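Local coordinates for protein carbamate kinase (Aeropyrum pernix, PDB 2E9Y) that probably catalyses the reversible transfer of a phosphoryl group between ATP and carbamate, at residues 110-119 with 188-199. Numbering follows the deposited sequence.
Sequences VPVVISRVLV and AVVALGGGGVPV
Residues 110-119 pair in parallel with 188-191 and then with 197-199, through backbone bonds such as Val113 N to Val190 O (2.8 Å) and Val197 N to Ser115 O (2.8 Å). At the break between these runs, Ser115 OG accepts a bond from Leu192 N (3.1 Å) and donates to Val113 O (2.6 Å) from above that carbonyl plane. With chi1 -57°, OG sits beside its own backbone N and can reach back to Val113 O. A water joins the same Val113 O to Gly193 N. Replacing Ser115 by an alanine is likely to leave the Leu192 N-H without its mate and hold the start of the glycine turn less firmly. The strands belong to the main mixed sheet of the amino acid kinase fold, and the glycine-rich turn 193-196 separates strand 188-191 from strand 197-201. Gly196 has no room for a side chain, because a CB would run into Val117 CG2. Val117 CG2 presses on Leu192 CD1 at 3.3 Å, a tight fit, with the two side chains roughly perpendicular. Before the break, Pro111 CG lies across Val189 CG2 at 3.8 Å, and Val113 CB meets Ala191 CB. Arg116 leads away to salt bridges with Asp175 and with Glu98 of the second subunit.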
loop_
_atom_site.group_PDB
_atom_site.type_symbol
_atom_site.label_atom_id
_atom_site.label_comp_id
_atom_site.label_asym_id
_atom_site.label_seq_id
_atom_site.Cartn_x
_atom_site.Cartn_y
_atom_site.Cartn_z
ATOM N N VAL A 110 6.010 12.091 5.331
ATOM C CA VAL A 110 4.666 11.700 5.730
ATOM C C VAL A 110 4.469 10.202 5.537
ATOM O O VAL A 110 4.436 9.714 4.408
ATOM C CB VAL A 110 3.611 12.441 4.884
ATOM C CG1 VAL A 110 2.212 11.930 5.219
ATOM C CG2 VAL A 110 3.711 13.932 5.132
ATOM N N PRO A 111 4.340 9.451 6.636
ATOM C CA PRO A 111 4.146 8.005 6.488
ATOM C C PRO A 111 2.715 7.649 6.108
ATOM O O PRO A 111 1.783 8.399 6.407
ATOM C CB PRO A 111 4.503 7.472 7.868
ATOM C CG PRO A 111 3.980 8.573 8.771
ATOM C CD PRO A 111 4.466 9.826 8.058
ATOM N N VAL A 112 2.560 6.510 5.439
ATOM C CA VAL A 112 1.248 5.992 5.059
ATOM C C VAL A 112 1.173 4.655 5.793
ATOM O O VAL A 112 1.966 3.747 5.533
ATOM C CB VAL A 112 1.128 5.756 3.532
ATOM C CG1 VAL A 112 -0.187 5.064 3.209
ATOM C CG2 VAL A 112 1.200 7.083 2.793
ATOM N N VAL A 113 0.240 4.532 6.729
ATOM C CA VAL A 113 0.136 3.297 7.493
ATOM C C VAL A 113 -0.910 2.348 6.923
ATOM O O VAL A 113 -2.089 2.695 6.842
ATOM C CB VAL A 113 -0.215 3.579 8.973
ATOM C CG1 VAL A 113 -0.168 2.280 9.777
ATOM C CG2 VAL A 113 0.753 4.604 9.557
ATOM N N ILE A 114 -0.475 1.159 6.511
ATOM C CA ILE A 114 -1.425 0.182 6.038
ATOM C C ILE A 114 -2.206 -0.278 7.248
ATOM O O ILE A 114 -1.639 -0.678 8.249
ATOM C CB ILE A 114 -0.671 -1.007 5.421
ATOM C CG1 ILE A 114 0.171 -0.600 4.197
ATOM C CG2 ILE A 114 -1.654 -2.099 4.971
ATOM C CD1 ILE A 114 -0.634 0.179 3.152
ATOM N N SER A 115 -3.535 -0.133 7.137
ATOM C CA SER A 115 -4.372 -0.189 8.338
ATOM C C SER A 115 -5.501 -1.240 8.230
ATOM O O SER A 115 -6.246 -1.281 7.257
ATOM C CB SER A 115 -4.963 1.193 8.545
ATOM O OG SER A 115 -3.890 2.123 8.643
ATOM N N ARG A 116 -5.585 -2.109 9.264
ATOM C CA ARG A 116 -6.697 -3.062 9.331
ATOM C C ARG A 116 -7.679 -2.666 10.433
ATOM O O ARG A 116 -7.300 -2.070 11.433
ATOM C CB ARG A 116 -6.134 -4.436 9.683
ATOM C CG ARG A 116 -5.285 -5.088 8.581
ATOM C CD ARG A 116 -4.402 -6.210 9.140
ATOM N NE ARG A 116 -3.514 -5.645 10.159
ATOM C CZ ARG A 116 -2.722 -6.465 10.887
ATOM N NH1 ARG A 116 -2.719 -7.780 10.711
ATOM N NH2 ARG A 116 -1.911 -5.920 11.809
ATOM N N VAL A 117 -8.953 -2.994 10.247
ATOM C CA VAL A 117 -9.973 -2.662 11.232
ATOM C C VAL A 117 -10.709 -3.935 11.628
ATOM O O VAL A 117 -11.139 -4.704 10.769
ATOM C CB VAL A 117 -10.985 -1.641 10.665
ATOM C CG1 VAL A 117 -12.093 -1.381 11.670
ATOM C CG2 VAL A 117 -10.275 -0.342 10.341
ATOM N N LEU A 118 -10.835 -4.164 12.932
ATOM C CA LEU A 118 -11.526 -5.348 13.441
ATOM C C LEU A 118 -13.041 -5.141 13.399
ATOM O O LEU A 118 -13.544 -4.108 13.835
ATOM C CB LEU A 118 -11.094 -5.632 14.889
ATOM C CG LEU A 118 -11.677 -6.880 15.567
ATOM C CD1 LEU A 118 -11.105 -8.123 14.906
ATOM C CD2 LEU A 118 -11.347 -6.881 17.052
ATOM N N VAL A 119 -13.764 -6.117 12.856
ATOM C CA VAL A 119 -15.222 -6.046 12.802
ATOM C C VAL A 119 -15.761 -7.320 13.447
ATOM O O VAL A 119 -15.010 -8.281 13.642
ATOM C CB VAL A 119 -15.745 -5.907 11.345
ATOM C CG1 VAL A 119 -15.209 -4.611 10.734
ATOM C CG2 VAL A 119 -15.330 -7.107 10.505
ATOM N N ALA A 188 2.158 14.808 10.427
ATOM C CA ALA A 188 1.180 14.419 9.416
ATOM C C ALA A 188 1.353 12.939 9.095
ATOM O O ALA A 188 2.401 12.516 8.605
ATOM C CB ALA A 188 1.359 15.253 8.154
ATOM N N VAL A 189 0.314 12.162 9.382
ATOM C CA VAL A 189 0.321 10.720 9.148
ATOM C C VAL A 189 -0.944 10.346 8.386
ATOM O O VAL A 189 -2.033 10.784 8.749
ATOM C CB VAL A 189 0.325 9.937 10.487
ATOM C CG1 VAL A 189 0.190 8.440 10.226
ATOM C CG2 VAL A 189 1.606 10.231 11.264
ATOM N N VAL A 190 -0.799 9.549 7.329
ATOM C CA VAL A 190 -1.953 9.111 6.547
ATOM C C VAL A 190 -2.260 7.676 6.966
ATOM O O VAL A 190 -1.371 6.828 6.971
ATOM C CB VAL A 190 -1.663 9.139 5.026
ATOM C CG1 VAL A 190 -2.858 8.579 4.250
ATOM C CG2 VAL A 190 -1.379 10.561 4.583
ATOM N N ALA A 191 -3.508 7.409 7.334
ATOM C CA ALA A 191 -3.866 6.064 7.760
ATOM C C ALA A 191 -5.345 5.760 7.592
ATOM O O ALA A 191 -6.139 6.628 7.231
ATOM C CB ALA A 191 -3.456 5.858 9.227
ATOM N N LEU A 192 -5.694 4.506 7.854
ATOM C CA LEU A 192 -7.067 4.038 7.774
ATOM C C LEU A 192 -7.720 4.386 6.439
ATOM O O LEU A 192 -8.891 4.747 6.386
ATOM C CB LEU A 192 -7.868 4.638 8.943
ATOM C CG LEU A 192 -8.983 3.798 9.572
ATOM C CD1 LEU A 192 -8.479 2.392 9.839
ATOM C CD2 LEU A 192 -9.446 4.451 10.869
ATOM N N GLY A 193 -6.962 4.253 5.354
ATOM C CA GLY A 193 -7.504 4.565 4.048
ATOM C C GLY A 193 -8.699 3.695 3.697
ATOM O O GLY A 193 -8.666 2.481 3.882
ATOM N N GLY A 194 -9.755 4.321 3.188
ATOM C CA GLY A 194 -10.949 3.589 2.773
ATOM C C GLY A 194 -11.730 3.010 3.962
ATOM O O GLY A 194 -12.646 2.213 3.815
ATOM N N GLY A 195 -11.318 3.409 5.178
ATOM C CA GLY A 195 -12.004 2.897 6.365
ATOM C C GLY A 195 -11.258 1.708 6.983
ATOM O O GLY A 195 -11.621 1.175 8.023
ATOM N N GLY A 196 -10.203 1.268 6.272
ATOM C CA GLY A 196 -9.379 0.184 6.795
ATOM C C GLY A 196 -9.698 -1.164 6.134
ATOM O O GLY A 196 -10.767 -1.375 5.578
ATOM N N VAL A 197 -8.710 -2.079 6.202
ATOM C CA VAL A 197 -8.934 -3.462 5.781
ATOM C C VAL A 197 -9.616 -4.288 6.888
ATOM O O VAL A 197 -9.072 -4.500 7.970
ATOM C CB VAL A 197 -7.562 -4.058 5.456
ATOM C CG1 VAL A 197 -7.695 -5.528 5.065
ATOM C CG2 VAL A 197 -6.923 -3.288 4.317
ATOM N N PRO A 198 -10.862 -4.752 6.643
ATOM C CA PRO A 198 -11.593 -5.520 7.635
ATOM C C PRO A 198 -11.026 -6.896 7.858
ATOM O O PRO A 198 -10.789 -7.674 6.945
ATOM C CB PRO A 198 -13.019 -5.726 7.154
ATOM C CG PRO A 198 -13.211 -4.887 5.913
ATOM C CD PRO A 198 -11.704 -4.574 5.465
ATOM N N VAL A 199 -10.854 -7.173 9.137
ATOM C CA VAL A 199 -10.538 -8.511 9.539
ATOM C C VAL A 199 -11.438 -8.922 10.694
ATOM O O VAL A 199 -12.052 -8.098 11.368
ATOM C CB VAL A 199 -9.086 -8.502 10.002
ATOM C CG1 VAL A 199 -8.182 -8.105 8.837
ATOM C CG2 VAL A 199 -8.915 -7.491 11.123
HETATM O O HOH W 1 -4.110 3.759 5.032
#